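Local coordinates for protein uncharacterized CONSERVED DOMAIN PROTEIN (Vibrio cholerae, PDB 3LKV) that probably serves as the substrate-binding protein of an ABC transporter, holding a phenylalanine in the cleft between its two lobes, at residues Thr8-Ser14 and Asn43-Lys49; Pro70-Ile76 and Ile91-Thr96. One frame throughout, in Å; residues are numbered along the deposited sequence.

Interaction 1 of 2, residues Thr8-Ser14 and Asn43-Lys49; sequences TAKVAVS and NLEFDYK. With ZN (zinc ion), chain C.
V13 lays its CG2 methyl over one face of the F46 ring, 4.1 Å from V13 CG2 to the ring centroid and 27° off the normal, a CH-pi contact made toward the CE1-CZ side of the ring. With F46 CG anti to the backbone N (chi1 -176°), the ring leans toward strand 9-14 and reaches this methyl. Further back along the strands, V11 CG2 meets L44 CD1 at 3.9 Å. L29 of helix 20-35 packs on both V13 and F46, so this apolar face is roofed by the helix that connects the two strands. The pairing is the parallel product of a right-handed beta-alpha-beta crossover in a periplasmic-binding-protein lobe, with 44-50 the outermost strand of the sheet within the chain. Six backbone hydrogen bonds join the strands, alternating from A9 N to N43 O through to K49 N to V13 O. On the other face the chemistry turns polar. K10 and E45 run side by side, and the lysine chain bends at its last torsion (chi4 90°) to bring NZ to both acids. K10 NZ makes a hydrogen-bonded salt bridge to each: to E45 OE2 at 3.0 Å from above the carboxylate plane, and to D47 OD2 at 3.1 Å nearly along its C-O axis. A zinc ion holds E45 through OE2 at 2.0 Å and D47 through both oxygens, while E45 OE2 and D47 OD1 of the second subunit also bind the metal, bridging the two chains.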
ATOM      1  N   THR A   8     -13.006 -12.210   7.777  1.00 39.17           N
ATOM      2  CA  THR A   8     -11.860 -11.567   7.135  1.00 37.73           C
ATOM      3  C   THR A   8     -10.711 -12.587   7.012  1.00 35.17           C
ATOM      4  O   THR A   8     -10.295 -13.156   8.007  1.00 36.58           O
ATOM      5  CB  THR A   8     -11.370 -10.339   7.971  1.00 37.77           C
ATOM      6  OG1 THR A   8     -12.401  -9.357   7.969  1.00 40.89           O
ATOM      7  CG2 THR A   8     -10.069  -9.683   7.407  1.00 36.03           C
ATOM      8  N   ALA A   9     -10.179 -12.808   5.827  1.00 31.22           N
ATOM      9  CA  ALA A   9      -9.004 -13.652   5.704  1.00 29.06           C
ATOM     10  C   ALA A   9      -7.780 -12.894   6.221  1.00 27.88           C
ATOM     11  O   ALA A   9      -7.579 -11.697   5.902  1.00 26.73           O
ATOM     12  CB  ALA A   9      -8.791 -14.028   4.275  1.00 28.86           C
ATOM     13  N   LYS A  10      -6.955 -13.578   6.983  1.00 25.55           N
ATOM     14  CA  LYS A  10      -5.731 -12.982   7.492  1.00 26.05           C
ATOM     15  C   LYS A  10      -4.527 -13.705   6.919  1.00 23.79           C
ATOM     16  O   LYS A  10      -4.319 -14.867   7.172  1.00 22.45           O
ATOM     17  CB  LYS A  10      -5.714 -13.021   9.007  1.00 26.90           C
ATOM     18  CG  LYS A  10      -4.557 -12.221   9.669  1.00 31.87           C
ATOM     19  CD  LYS A  10      -4.897 -11.914  11.204  1.00 38.14           C
ATOM     20  CE  LYS A  10      -3.640 -11.788  12.133  1.00 41.75           C
ATOM     21  NZ  LYS A  10      -3.038 -10.410  12.292  1.00 42.08           N
ATOM     22  N   VAL A  11      -3.778 -12.987   6.106  1.00 22.07           N
ATOM     23  CA  VAL A  11      -2.619 -13.498   5.396  1.00 20.50           C
ATOM     24  C   VAL A  11      -1.411 -12.689   5.874  1.00 21.11           C
ATOM     25  O   VAL A  11      -1.408 -11.459   5.756  1.00 20.59           O
ATOM     26  CB  VAL A  11      -2.829 -13.379   3.897  1.00 19.47           C
ATOM     27  CG1 VAL A  11      -1.573 -13.828   3.111  1.00 16.90           C
ATOM     28  CG2 VAL A  11      -4.098 -14.233   3.499  1.00 16.77           C
ATOM     29  N   ALA A  12      -0.391 -13.392   6.380  1.00 20.03           N
ATOM     30  CA  ALA A  12       0.793 -12.763   6.920  1.00 20.21           C
ATOM     31  C   ALA A  12       1.998 -13.175   6.081  1.00 19.17           C
ATOM     32  O   ALA A  12       2.248 -14.366   5.917  1.00 19.42           O
ATOM     33  CB  ALA A  12       0.981 -13.182   8.406  1.00 19.14           C
ATOM     34  N   VAL A  13       2.709 -12.178   5.581  1.00 18.64           N
ATOM     35  CA  VAL A  13       3.733 -12.334   4.599  1.00 18.78           C
ATOM     36  C   VAL A  13       5.074 -11.942   5.172  1.00 19.25           C
ATOM     37  O   VAL A  13       5.247 -10.813   5.634  1.00 19.65           O
ATOM     38  CB  VAL A  13       3.488 -11.450   3.372  1.00 20.04           C
ATOM     39  CG1 VAL A  13       4.584 -11.710   2.338  1.00 18.24           C
ATOM     40  CG2 VAL A  13       2.083 -11.688   2.772  1.00 19.14           C
ATOM     41  N   SER A  14       6.007 -12.881   5.174  1.00 18.94           N
ATOM     42  CA  SER A  14       7.346 -12.642   5.618  1.00 19.38           C
ATOM     43  C   SER A  14       8.335 -12.773   4.462  1.00 20.98           C
ATOM     44  O   SER A  14       8.336 -13.771   3.744  1.00 19.89           O
ATOM     45  CB  SER A  14       7.672 -13.697   6.640  1.00 19.77           C
ATOM     46  OG  SER A  14       8.985 -13.530   7.176  1.00 23.50           O
ATOM     47  N   ASN A  43     -12.247  -7.646   3.051  1.00 23.86           N
ATOM     48  CA  ASN A  43     -12.274  -8.950   3.658  1.00 23.35           C
ATOM     49  C   ASN A  43     -10.880  -9.547   3.724  1.00 23.85           C
ATOM     50  O   ASN A  43     -10.741 -10.741   3.935  1.00 25.36           O
ATOM     51  CB  ASN A  43     -13.193  -9.875   2.845  1.00 22.97           C
ATOM     52  CG  ASN A  43     -12.691 -10.097   1.406  1.00 24.04           C
ATOM     53  OD1 ASN A  43     -11.932  -9.304   0.866  1.00 23.00           O
ATOM     54  ND2 ASN A  43     -13.149 -11.159   0.787  1.00 23.52           N
ATOM     55  N   LEU A  44      -9.844  -8.744   3.539  1.00 22.89           N
ATOM     56  CA  LEU A  44      -8.477  -9.271   3.549  1.00 22.95           C
ATOM     57  C   LEU A  44      -7.655  -8.366   4.435  1.00 22.75           C
ATOM     58  O   LEU A  44      -7.664  -7.168   4.223  1.00 24.38           O
ATOM     59  CB  LEU A  44      -7.852  -9.282   2.133  1.00 21.44           C
ATOM     60  CG  LEU A  44      -6.368  -9.633   2.081  1.00 22.21           C
ATOM     61  CD1 LEU A  44      -6.079 -11.059   2.532  1.00 19.44           C
ATOM     62  CD2 LEU A  44      -5.807  -9.376   0.637  1.00 18.19           C
ATOM     63  N   GLU A  45      -6.979  -8.945   5.419  1.00 22.30           N
ATOM     64  CA  GLU A  45      -5.964  -8.273   6.225  1.00 22.03           C
ATOM     65  C   GLU A  45      -4.656  -8.921   5.719  1.00 21.85           C
ATOM     66  O   GLU A  45      -4.446 -10.124   5.860  1.00 20.86           O
ATOM     67  CB  GLU A  45      -6.169  -8.523   7.731  1.00 21.24           C
ATOM     68  CG  GLU A  45      -5.044  -7.945   8.642  1.00 22.69           C
ATOM     69  CD  GLU A  45      -5.162  -8.378  10.131  1.00 24.75           C
ATOM     70  OE1 GLU A  45      -6.167  -9.001  10.479  1.00 28.34           O
ATOM     71  OE2 GLU A  45      -4.266  -8.064  10.976  1.00 28.02           O
ATOM     72  N   PHE A  46      -3.799  -8.104   5.145  1.00 21.34           N
ATOM     73  CA  PHE A  46      -2.579  -8.571   4.494  1.00 22.50           C
ATOM     74  C   PHE A  46      -1.446  -7.906   5.294  1.00 22.37           C
ATOM     75  O   PHE A  46      -1.181  -6.747   5.144  1.00 22.31           O
ATOM     76  CB  PHE A  46      -2.637  -8.081   3.050  1.00 22.18           C
ATOM     77  CG  PHE A  46      -1.532  -8.518   2.193  1.00 22.72           C
ATOM     78  CD1 PHE A  46      -1.601  -9.697   1.496  1.00 25.05           C
ATOM     79  CD2 PHE A  46      -0.424  -7.696   1.997  1.00 28.41           C
ATOM     80  CE1 PHE A  46      -0.586 -10.076   0.617  1.00 24.10           C
ATOM     81  CE2 PHE A  46       0.607  -8.076   1.120  1.00 26.03           C
ATOM     82  CZ  PHE A  46       0.518  -9.247   0.427  1.00 26.09           C
ATOM     83  N   ASP A  47      -0.836  -8.635   6.183  1.00 22.60           N
ATOM     84  CA  ASP A  47       0.258  -8.093   6.991  1.00 23.70           C
ATOM     85  C   ASP A  47       1.557  -8.567   6.352  1.00 24.19           C
ATOM     86  O   ASP A  47       1.627  -9.652   5.796  1.00 25.02           O
ATOM     87  CB  ASP A  47       0.186  -8.664   8.404  1.00 24.01           C
ATOM     88  CG  ASP A  47      -1.017  -8.157   9.184  1.00 25.00           C
ATOM     89  OD1 ASP A  47      -1.388  -7.001   8.984  1.00 25.32           O
ATOM     90  OD2 ASP A  47      -1.571  -8.894  10.026  1.00 28.74           O
ATOM     91  N   TYR A  48       2.586  -7.772   6.524  1.00 24.39           N
ATOM     92  CA  TYR A  48       3.814  -7.866   5.801  1.00 24.19           C
ATOM     93  C   TYR A  48       4.965  -7.439   6.735  1.00 23.06           C
ATOM     94  O   TYR A  48       4.897  -6.418   7.398  1.00 22.48           O
ATOM     95  CB  TYR A  48       3.725  -6.924   4.599  1.00 25.16           C
ATOM     96  CG  TYR A  48       5.062  -6.669   4.043  1.00 28.11           C
ATOM     97  CD1 TYR A  48       5.838  -7.736   3.575  1.00 32.61           C
ATOM     98  CD2 TYR A  48       5.627  -5.398   4.081  1.00 30.97           C
ATOM     99  CE1 TYR A  48       7.133  -7.532   3.112  1.00 31.94           C
ATOM    100  CE2 TYR A  48       6.935  -5.185   3.620  1.00 31.10           C
ATOM    101  CZ  TYR A  48       7.669  -6.263   3.154  1.00 30.95           C
ATOM    102  OH  TYR A  48       8.950  -6.055   2.666  1.00 36.00           O
ATOM    103  N   LYS A  49       6.035  -8.212   6.770  1.00 23.16           N
ATOM    104  CA  LYS A  49       7.252  -7.837   7.490  1.00 23.19           C
ATOM    105  C   LYS A  49       8.476  -8.245   6.658  1.00 22.29           C
ATOM    106  O   LYS A  49       8.498  -9.361   6.087  1.00 20.71           O
ATOM    107  CB  LYS A  49       7.320  -8.523   8.852  1.00 24.07           C
ATOM    108  CG  LYS A  49       6.409  -7.975  10.010  1.00 30.05           C
ATOM    109  CD  LYS A  49       6.688  -6.477  10.352  1.00 39.98           C
ATOM    110  CE  LYS A  49       5.989  -5.965  11.694  1.00 42.28           C
ATOM    111  NZ  LYS A  49       6.563  -6.743  12.866  1.00 41.73           N
TER
HETATM  112 ZN    ZN C 401      -2.595  -7.056  10.508  0.50 31.30          ZN

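Interaction 2 of 2, residues Pro70-Ile76 and Ile91-Thr96; sequences PDVLVGI and IPIVFT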
ATOM      1  N   PRO A  70      -2.774 -16.082  12.055  1.00 24.02           N
ATOM      2  CA  PRO A  70      -3.269 -15.781  10.720  1.00 22.98           C
ATOM      3  C   PRO A  70      -3.850 -17.049  10.107  1.00 21.76           C
ATOM      4  O   PRO A  70      -3.530 -18.131  10.563  1.00 21.83           O
ATOM      5  CB  PRO A  70      -2.016 -15.361   9.969  1.00 21.90           C
ATOM      6  CG  PRO A  70      -0.920 -16.220  10.628  1.00 21.82           C
ATOM      7  CD  PRO A  70      -1.331 -16.309  12.084  1.00 24.38           C
ATOM      8  N   ASP A  71      -4.657 -16.914   9.069  1.00 21.31           N
ATOM      9  CA  ASP A  71      -5.220 -18.072   8.352  1.00 20.80           C
ATOM     10  C   ASP A  71      -4.131 -18.716   7.502  1.00 20.98           C
ATOM     11  O   ASP A  71      -4.087 -19.954   7.331  1.00 20.85           O
ATOM     12  CB  ASP A  71      -6.397 -17.637   7.489  1.00 21.01           C
ATOM     13  CG  ASP A  71      -7.551 -17.015   8.316  1.00 25.14           C
ATOM     14  OD1 ASP A  71      -8.165 -17.763   9.087  1.00 29.39           O
ATOM     15  OD2 ASP A  71      -7.863 -15.788   8.241  1.00 28.62           O
ATOM     16  N   VAL A  72      -3.258 -17.898   6.917  1.00 19.11           N
ATOM     17  CA  VAL A  72      -2.221 -18.431   6.054  1.00 18.84           C
ATOM     18  C   VAL A  72      -0.961 -17.607   6.208  1.00 18.70           C
ATOM     19  O   VAL A  72      -1.022 -16.363   6.288  1.00 19.72           O
ATOM     20  CB  VAL A  72      -2.630 -18.444   4.514  1.00 19.10           C
ATOM     21  CG1 VAL A  72      -1.513 -19.048   3.687  1.00 14.43           C
ATOM     22  CG2 VAL A  72      -3.919 -19.244   4.306  1.00 18.36           C
ATOM     23  N   LEU A  73       0.162 -18.304   6.280  1.00 19.23           N
ATOM     24  CA  LEU A  73       1.466 -17.653   6.345  1.00 19.44           C
ATOM     25  C   LEU A  73       2.133 -17.804   4.986  1.00 18.24           C
ATOM     26  O   LEU A  73       2.030 -18.869   4.381  1.00 19.06           O
ATOM     27  CB  LEU A  73       2.332 -18.276   7.416  1.00 18.58           C
ATOM     28  CG  LEU A  73       1.914 -18.087   8.861  1.00 20.89           C
ATOM     29  CD1 LEU A  73       2.451 -19.291   9.692  1.00 16.29           C
ATOM     30  CD2 LEU A  73       2.469 -16.759   9.383  1.00 18.63           C
ATOM     31  N   VAL A  74       2.747 -16.741   4.490  1.00 17.58           N
ATOM     32  CA  VAL A  74       3.403 -16.775   3.193  1.00 18.56           C
ATOM     33  C   VAL A  74       4.874 -16.448   3.422  1.00 19.58           C
ATOM     34  O   VAL A  74       5.204 -15.402   4.050  1.00 20.44           O
ATOM     35  CB  VAL A  74       2.793 -15.766   2.191  1.00 19.13           C
ATOM     36  CG1 VAL A  74       3.638 -15.742   0.917  1.00 17.90           C
ATOM     37  CG2 VAL A  74       1.317 -16.128   1.866  1.00 15.83           C
ATOM     38  N   GLY A  75       5.748 -17.347   3.021  1.00 19.30           N
ATOM     39  CA  GLY A  75       7.171 -17.085   3.150  1.00 19.73           C
ATOM     40  C   GLY A  75       7.756 -16.820   1.783  1.00 19.93           C
ATOM     41  O   GLY A  75       7.863 -17.738   0.936  1.00 19.43           O
ATOM     42  N   ILE A  76       8.149 -15.584   1.547  1.00 18.69           N
ATOM     43  CA  ILE A  76       8.739 -15.236   0.297  1.00 18.84           C
ATOM     44  C   ILE A  76      10.281 -15.304   0.493  1.00 20.24           C
ATOM     45  O   ILE A  76      10.861 -14.516   1.263  1.00 20.36           O
ATOM     46  CB  ILE A  76       8.353 -13.819  -0.113  1.00 17.60           C
ATOM     47  CG1 ILE A  76       6.855 -13.658  -0.269  1.00 18.61           C
ATOM     48  CG2 ILE A  76       9.051 -13.434  -1.389  1.00 17.04           C
ATOM     49  CD1 ILE A  76       6.405 -12.170  -0.644  1.00 17.78           C
ATOM     50  N   ILE A  91      -0.279 -24.196  11.143  1.00 20.91           N
ATOM     51  CA  ILE A  91      -0.782 -23.078  10.324  1.00 19.74           C
ATOM     52  C   ILE A  91      -0.270 -23.282   8.913  1.00 19.11           C
ATOM     53  O   ILE A  91       0.905 -23.503   8.695  1.00 20.25           O
ATOM     54  CB  ILE A  91      -0.362 -21.688  10.867  1.00 19.92           C
ATOM     55  CG1 ILE A  91      -0.782 -21.566  12.360  1.00 19.07           C
ATOM     56  CG2 ILE A  91      -0.982 -20.606  10.037  1.00 18.99           C
ATOM     57  CD1 ILE A  91      -0.413 -20.198  12.948  1.00 18.28           C
ATOM     58  N   PRO A  92      -1.168 -23.259   7.923  1.00 19.94           N
ATOM     59  CA  PRO A  92      -0.690 -23.373   6.553  1.00 19.03           C
ATOM     60  C   PRO A  92       0.371 -22.357   6.182  1.00 19.21           C
ATOM     61  O   PRO A  92       0.207 -21.141   6.451  1.00 20.97           O
ATOM     62  CB  PRO A  92      -1.967 -23.144   5.723  1.00 18.81           C
ATOM     63  CG  PRO A  92      -3.061 -23.486   6.661  1.00 21.37           C
ATOM     64  CD  PRO A  92      -2.613 -22.956   7.966  1.00 18.49           C
ATOM     65  N   ILE A  93       1.437 -22.858   5.547  1.00 18.88           N
ATOM     66  CA  ILE A  93       2.538 -22.077   5.014  1.00 16.74           C
ATOM     67  C   ILE A  93       2.582 -22.291   3.507  1.00 17.43           C
ATOM     68  O   ILE A  93       2.660 -23.428   3.026  1.00 17.80           O
ATOM     69  CB  ILE A  93       3.881 -22.512   5.569  1.00 15.79           C
ATOM     70  CG1 ILE A  93       3.914 -22.270   7.093  1.00 16.09           C
ATOM     71  CG2 ILE A  93       4.987 -21.763   4.853  1.00 13.05           C
ATOM     72  CD1 ILE A  93       4.990 -23.006   7.885  1.00 10.61           C
ATOM     73  N   VAL A  94       2.543 -21.196   2.770  1.00 17.15           N
ATOM     74  CA  VAL A  94       2.760 -21.223   1.331  1.00 16.68           C
ATOM     75  C   VAL A  94       4.056 -20.483   1.088  1.00 17.08           C
ATOM     76  O   VAL A  94       4.154 -19.290   1.349  1.00 18.25           O
ATOM     77  CB  VAL A  94       1.683 -20.474   0.604  1.00 15.99           C
ATOM     78  CG1 VAL A  94       2.018 -20.456  -0.880  1.00 15.50           C
ATOM     79  CG2 VAL A  94       0.282 -21.129   0.911  1.00 14.29           C
ATOM     80  N   PHE A  95       5.062 -21.176   0.638  1.00 16.63           N
ATOM     81  CA  PHE A  95       6.299 -20.489   0.332  1.00 18.36           C
ATOM     82  C   PHE A  95       6.241 -20.128  -1.124  1.00 19.07           C
ATOM     83  O   PHE A  95       5.452 -20.698  -1.910  1.00 20.43           O
ATOM     84  CB  PHE A  95       7.537 -21.348   0.610  1.00 18.74           C
ATOM     85  CG  PHE A  95       7.541 -22.681  -0.125  1.00 16.88           C
ATOM     86  CD1 PHE A  95       7.861 -22.747  -1.464  1.00 20.21           C
ATOM     87  CD2 PHE A  95       7.247 -23.836   0.534  1.00 18.15           C
ATOM     88  CE1 PHE A  95       7.882 -23.937  -2.121  1.00 17.90           C
ATOM     89  CE2 PHE A  95       7.263 -25.071  -0.118  1.00 16.95           C
ATOM     90  CZ  PHE A  95       7.580 -25.107  -1.446  1.00 21.02           C
ATOM     91  N   THR A  96       7.049 -19.142  -1.471  1.00 19.67           N
ATOM     92  CA  THR A  96       7.114 -18.651  -2.803  1.00 19.58           C
ATOM     93  C   THR A  96       8.476 -18.074  -3.121  1.00 19.21           C
ATOM     94  O   THR A  96       9.181 -17.634  -2.271  1.00 19.47           O
ATOM     95  CB  THR A  96       5.946 -17.680  -3.084  1.00 20.85           C
ATOM     96  OG1 THR A  96       5.917 -17.430  -4.488  1.00 20.87           O
ATOM     97  CG2 THR A  96       6.049 -16.338  -2.307  1.00 18.94           C
TER
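L73 and I91 meet through methyl groups, L73 CD1 lying 3.7 Å from I91 CG2, where a beta-alpha-beta unit (strand 72-76, helix 78-87, strand 93-98) brings its two parallel strands together inside the sheet. I91 CG2 also sits 3.6 Å from P70 O, and its CD1 methyl approaches the P70 ring, the two side chains crossing at about a right angle; I91 thus packs against the residues leading into the first strand. On the opposite face V72 CG1 touches V94 CG2 at 3.9 Å. Backbone bonds set this register: L73 gives its N-H to P92 O, in a nearly straight bond, and accepts from V94 N, while G75 repeats the pattern with V94 O and T96 N. The latter two bonds come in tilted from the carbonyl planes, by 32° at V94 O and 26° at G75 O. G75 has no side chain beside F95, whose CB rests 3.6 Å from G75 O. Helix 243-258 backs the V94 and T96 face through I257 and I246, and N116 ND2 hydrogen-bonds I91 O just before the second strand. T96 OG1 is turned anti to the backbone N (chi1 -169°) and hydrogen-bonded to T250 OG1, which leaves T96 CG2 between the backbone N and carbonyl carbon, pressed tightly to I76 CG1 at 3.5 Å.

Interactions 1 and 2 follow each other along the chain and share one parallel sheet, their centres about 10 Å apart; the pairing of strands 9-15 and 72-76 joins them. Across that seam V74 N lies 2.8 Å from A12 O, a probable hydrogen bond, and V13 CG1 packs on I76 CD1 at 3.5 Å. At the other end D71 OD2 lies 2.7 Å from K10 N, probably bonded to it, tying the entry of strand 72-76 to the residue whose amine faces the zinc-bound acids. The two ends of strand 72-76 face different sites: the P70 side chain is about 8 Å from the zinc, whereas the I76 side chain is about 7 Å from the bound phenylalanine.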